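Local coordinates for protein queuine lyase ([Clostridium] spiroforme DSM 1552, PDB 6P78) that probably cleaves a C-N bond of queuine as a radical SAM enzyme that binds a [4Fe-4S] cluster, S-adenosylmethionine and queuine, at residues I205-N210 against K223-E228. Sequence-based numbering, arbitrary orientation.
Sequences INIYRN and KWFDEE. With SAM (S-adenosylmethionine), chain D.
F225 meets I205 and I207 where strand end 205-207 faces the end of helix 219-228, the side chains bridging backbones that come nearest at the CA atoms of I207 and D226, 9.2 Å apart. With its CG anti to the backbone N (chi1 -173°), F225 reaches from the helix towards the strand, and its ring meets both isoleucines obliquely: CD2 lies 3.9 Å from CD1 of I207, and CE2 4.0 Å from CG2 of I205. The contact is buried and wholly apolar. N206, between the two isoleucines, and the loop after the strand meet S-adenosylmethionine. R209 pairs through its backbone, N donating to N1 (2.9 Å) while O accepts from N6 (2.8 Å, 170° at the hydrogen), a pair of hydrogen bonds to the Watson-Crick edge of the adenine. CE1 of Y208 approaches the same N6 at 3.3 Å, and N206 ND2 gives a weak bond to the ribose O2'. Strand 203-207, helix 219-228 and the neighbouring parallel strand 238-241 form a beta-alpha-beta crossover of the radical SAM fold; F225 also touches Y240 of that strand, V179 of strand 178-179 and I189 of helix 186-199, so helix 219-228 packs against the three-stranded sheet beside that helix.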
ATOM      1  N   ILE A 205       6.691   2.236   5.825  1.00 18.33           N
ATOM      2  CA  ILE A 205       6.663   3.411   6.698  1.00 21.38           C
ATOM      3  C   ILE A 205       6.478   4.645   5.831  1.00 23.99           C
ATOM      4  O   ILE A 205       7.378   5.011   5.061  1.00 25.30           O
ATOM      5  CB  ILE A 205       7.949   3.544   7.522  1.00 27.00           C
ATOM      6  CG1 ILE A 205       8.194   2.283   8.341  1.00 31.66           C
ATOM      7  CG2 ILE A 205       7.840   4.770   8.412  1.00 25.92           C
ATOM      8  CD1 ILE A 205       7.126   2.007   9.337  1.00 35.60           C
ATOM      9  N   ASN A 206       5.327   5.305   5.948  1.00 22.09           N
ATOM     10  CA  ASN A 206       5.014   6.467   5.118  1.00 23.43           C
ATOM     11  C   ASN A 206       5.052   7.728   5.974  1.00 24.51           C
ATOM     12  O   ASN A 206       4.173   7.933   6.811  1.00 25.00           O
ATOM     13  CB  ASN A 206       3.642   6.298   4.473  1.00 23.15           C
ATOM     14  CG  ASN A 206       3.592   5.143   3.505  1.00 30.43           C
ATOM     15  OD1 ASN A 206       4.384   5.080   2.554  1.00 29.97           O
ATOM     16  ND2 ASN A 206       2.658   4.229   3.720  1.00 31.46           N
ATOM     17  N   ILE A 207       6.048   8.583   5.760  1.00 21.48           N
ATOM     18  CA  ILE A 207       6.029   9.896   6.404  1.00 24.48           C
ATOM     19  C   ILE A 207       4.908  10.731   5.802  1.00 26.45           C
ATOM     20  O   ILE A 207       4.811  10.894   4.578  1.00 23.63           O
ATOM     21  CB  ILE A 207       7.379  10.605   6.253  1.00 26.94           C
ATOM     22  CG1 ILE A 207       8.500   9.738   6.817  1.00 27.97           C
ATOM     23  CG2 ILE A 207       7.327  11.958   6.974  1.00 29.36           C
ATOM     24  CD1 ILE A 207       8.320   9.409   8.302  1.00 25.66           C
ATOM     25  N   TYR A 208       4.060  11.288   6.664  1.00 24.63           N
ATOM     26  CA  TYR A 208       2.841  11.929   6.187  1.00 22.59           C
ATOM     27  C   TYR A 208       3.151  13.172   5.351  1.00 22.94           C
ATOM     28  O   TYR A 208       4.009  13.980   5.710  1.00 25.56           O
ATOM     29  CB  TYR A 208       1.944  12.308   7.374  1.00 25.00           C
ATOM     30  CG  TYR A 208       0.602  12.784   6.903  1.00 23.75           C
ATOM     31  CD1 TYR A 208      -0.271  11.910   6.281  1.00 24.45           C
ATOM     32  CD2 TYR A 208       0.230  14.122   7.023  1.00 29.20           C
ATOM     33  CE1 TYR A 208      -1.493  12.342   5.784  1.00 24.25           C
ATOM     34  CE2 TYR A 208      -0.991  14.572   6.540  1.00 28.69           C
ATOM     35  CZ  TYR A 208      -1.853  13.671   5.931  1.00 24.47           C
ATOM     36  OH  TYR A 208      -3.074  14.111   5.449  1.00 25.19           O
ATOM     37  N   ARG A 209       2.429  13.336   4.243  1.00 22.55           N
ATOM     38  CA  ARG A 209       2.534  14.516   3.397  1.00 23.70           C
ATOM     39  C   ARG A 209       1.219  15.295   3.418  1.00 22.39           C
ATOM     40  O   ARG A 209       0.143  14.721   3.217  1.00 27.34           O
ATOM     41  CB  ARG A 209       2.899  14.123   1.952  1.00 23.88           C
ATOM     42  CG  ARG A 209       2.999  15.324   1.001  1.00 28.44           C
ATOM     43  CD  ARG A 209       3.448  14.908  -0.399  1.00 34.44           C
ATOM     44  NE  ARG A 209       2.439  14.082  -1.060  1.00 36.49           N
ATOM     45  CZ  ARG A 209       2.506  13.671  -2.325  1.00 40.81           C
ATOM     46  NH1 ARG A 209       3.545  14.004  -3.092  1.00 37.58           N
ATOM     47  NH2 ARG A 209       1.530  12.930  -2.831  1.00 37.80           N
ATOM     48  N   ASN A 210       1.304  16.603   3.660  1.00 24.53           N
ATOM     49  CA  ASN A 210       0.125  17.449   3.549  1.00 25.36           C
ATOM     50  C   ASN A 210      -0.464  17.343   2.146  1.00 32.10           C
ATOM     51  O   ASN A 210       0.263  17.223   1.153  1.00 30.69           O
ATOM     52  CB  ASN A 210       0.481  18.898   3.875  1.00 26.49           C
ATOM     53  CG  ASN A 210       0.662  19.122   5.358  1.00 32.36           C
ATOM     54  OD1 ASN A 210       0.156  18.355   6.160  1.00 29.34           O
ATOM     55  ND2 ASN A 210       1.391  20.162   5.728  1.00 31.64           N
ATOM     56  N   LYS A 223      10.317  15.368  12.811  1.00 25.51           N
ATOM     57  CA  LYS A 223      11.715  15.633  13.119  1.00 32.88           C
ATOM     58  C   LYS A 223      12.248  14.608  14.112  1.00 34.28           C
ATOM     59  O   LYS A 223      13.374  14.110  13.981  1.00 31.99           O
ATOM     60  CB  LYS A 223      11.853  17.054  13.672  1.00 36.44           C
ATOM     61  CG  LYS A 223      13.269  17.524  13.935  1.00 47.19           C
ATOM     62  CD  LYS A 223      13.243  19.007  14.342  1.00 50.07           C
ATOM     63  CE  LYS A 223      14.603  19.513  14.754  1.00 59.73           C
ATOM     64  NZ  LYS A 223      15.454  19.704  13.551  1.00 65.40           N
ATOM     65  N   TRP A 224      11.456  14.304  15.133  1.00 29.76           N
ATOM     66  CA  TRP A 224      11.906  13.358  16.145  1.00 34.31           C
ATOM     67  C   TRP A 224      12.053  11.966  15.546  1.00 29.25           C
ATOM     68  O   TRP A 224      13.063  11.285  15.761  1.00 33.50           O
ATOM     69  CB  TRP A 224      10.924  13.346  17.320  1.00 29.03           C
ATOM     70  CG  TRP A 224      10.987  12.105  18.155  1.00 28.30           C
ATOM     71  CD1 TRP A 224      11.869  11.846  19.164  1.00 36.03           C
ATOM     72  CD2 TRP A 224      10.118  10.963  18.078  1.00 26.97           C
ATOM     73  NE1 TRP A 224      11.616  10.617  19.712  1.00 37.25           N
ATOM     74  CE2 TRP A 224      10.545  10.053  19.069  1.00 33.02           C
ATOM     75  CE3 TRP A 224       9.018  10.628  17.282  1.00 26.16           C
ATOM     76  CZ2 TRP A 224       9.917   8.824  19.275  1.00 32.03           C
ATOM     77  CZ3 TRP A 224       8.396   9.400  17.482  1.00 27.25           C
ATOM     78  CH2 TRP A 224       8.851   8.513  18.470  1.00 28.50           C
ATOM     79  N   PHE A 225      11.066  11.549  14.760  1.00 25.59           N
ATOM     80  CA  PHE A 225      11.087  10.217  14.175  1.00 25.27           C
ATOM     81  C   PHE A 225      12.264  10.066  13.224  1.00 29.93           C
ATOM     82  O   PHE A 225      12.948   9.035  13.230  1.00 26.90           O
ATOM     83  CB  PHE A 225       9.760   9.951  13.463  1.00 24.45           C
ATOM     84  CG  PHE A 225       9.611   8.543  12.977  1.00 22.95           C
ATOM     85  CD1 PHE A 225       9.234   7.531  13.841  1.00 23.46           C
ATOM     86  CD2 PHE A 225       9.848   8.232  11.646  1.00 24.26           C
ATOM     87  CE1 PHE A 225       9.089   6.227  13.392  1.00 23.45           C
ATOM     88  CE2 PHE A 225       9.713   6.927  11.194  1.00 26.68           C
ATOM     89  CZ  PHE A 225       9.335   5.925  12.077  1.00 25.20           C
ATOM     90  N   ASP A 226      12.556  11.110  12.449  1.00 29.31           N
ATOM     91  CA  ASP A 226      13.644  11.019  11.483  1.00 29.50           C
ATOM     92  C   ASP A 226      14.976  10.731  12.163  1.00 33.71           C
ATOM     93  O   ASP A 226      15.807  10.000  11.619  1.00 39.12           O
ATOM     94  CB  ASP A 226      13.720  12.300  10.662  1.00 34.56           C
ATOM     95  CG  ASP A 226      14.820  12.254   9.644  1.00 44.85           C
ATOM     96  OD1 ASP A 226      14.731  11.403   8.733  1.00 43.27           O
ATOM     97  OD2 ASP A 226      15.772  13.054   9.765  1.00 45.61           O
ATOM     98  N   GLU A 227      15.193  11.276  13.361  1.00 35.63           N
ATOM     99  CA  GLU A 227      16.448  11.006  14.054  1.00 40.14           C
ATOM    100  C   GLU A 227      16.377   9.738  14.898  1.00 40.70           C
ATOM    101  O   GLU A 227      17.324   8.946  14.903  1.00 40.88           O
ATOM    102  CB  GLU A 227      16.852  12.202  14.922  1.00 51.38           C
ATOM    103  CG  GLU A 227      15.854  12.552  16.020  1.00 63.10           C
ATOM    104  CD  GLU A 227      16.057  13.947  16.610  1.00 70.71           C
ATOM    105  OE1 GLU A 227      15.093  14.488  17.210  1.00 68.70           O
ATOM    106  OE2 GLU A 227      17.174  14.494  16.476  1.00 71.87           O
ATOM    107  N   GLU A 228      15.257   9.512  15.585  1.00 34.02           N
ATOM    108  CA  GLU A 228      15.182   8.413  16.543  1.00 39.60           C
ATOM    109  C   GLU A 228      15.076   7.062  15.852  1.00 35.59           C
ATOM    110  O   GLU A 228      15.614   6.069  16.355  1.00 36.31           O
ATOM    111  CB  GLU A 228      13.996   8.621  17.483  1.00 40.42           C
ATOM    112  CG  GLU A 228      13.689   7.430  18.389  1.00 42.84           C
ATOM    113  CD  GLU A 228      14.512   7.416  19.665  1.00 50.22           C
ATOM    114  OE1 GLU A 228      15.588   8.060  19.696  1.00 54.01           O
ATOM    115  OE2 GLU A 228      14.078   6.760  20.643  1.00 46.45           O
TER
HETATM  116  N   SAM D 503      -6.987   1.063   0.263  1.00 31.06           N
HETATM  117  CA  SAM D 503      -6.079   0.219   1.020  1.00 29.12           C
HETATM  118  C   SAM D 503      -6.156   0.575   2.499  1.00 26.07           C
HETATM  119  O   SAM D 503      -6.005  -0.300   3.355  1.00 25.21           O
HETATM  120  OXT SAM D 503      -6.416   1.731   2.860  1.00 27.16           O
HETATM  121  CB  SAM D 503      -4.662   0.363   0.471  1.00 38.96           C
HETATM  122  CG  SAM D 503      -3.783   1.479   1.044  1.00 52.96           C
HETATM  123  SD  SAM D 503      -3.957   3.120   0.286  1.00 61.25           S
HETATM  124  CE  SAM D 503      -4.254   2.700  -1.456  1.00 53.93           C
HETATM  125  C5' SAM D 503      -2.260   3.786   0.181  1.00 50.84           C
HETATM  126  C4' SAM D 503      -1.483   4.220   1.445  1.00 37.62           C
HETATM  127  O4' SAM D 503      -0.806   5.454   1.237  1.00 36.24           O
HETATM  128  C3' SAM D 503      -2.303   4.443   2.713  1.00 31.12           C
HETATM  129  O3' SAM D 503      -2.565   3.234   3.401  1.00 29.40           O
HETATM  130  C2' SAM D 503      -1.406   5.375   3.516  1.00 28.00           C
HETATM  131  O2' SAM D 503      -0.509   4.611   4.331  1.00 31.01           O
HETATM  132  C1' SAM D 503      -0.601   6.130   2.459  1.00 31.32           C
HETATM  133  N9  SAM D 503      -0.995   7.567   2.362  1.00 29.22           N
HETATM  134  C8  SAM D 503      -2.198   8.114   1.965  1.00 27.37           C
HETATM  135  N7  SAM D 503      -2.123   9.462   2.042  1.00 27.68           N
HETATM  136  C5  SAM D 503      -0.882   9.790   2.482  1.00 27.49           C
HETATM  137  C6  SAM D 503      -0.260  11.003   2.759  1.00 26.80           C
HETATM  138  N6  SAM D 503      -0.896  12.156   2.579  1.00 27.96           N
HETATM  139  N1  SAM D 503       1.036  11.008   3.211  1.00 26.22           N
HETATM  140  C2  SAM D 503       1.713   9.828   3.419  1.00 22.14           C
HETATM  141  N3  SAM D 503       1.109   8.634   3.151  1.00 29.05           N
HETATM  142  C4  SAM D 503      -0.172   8.611   2.680  1.00 26.89           C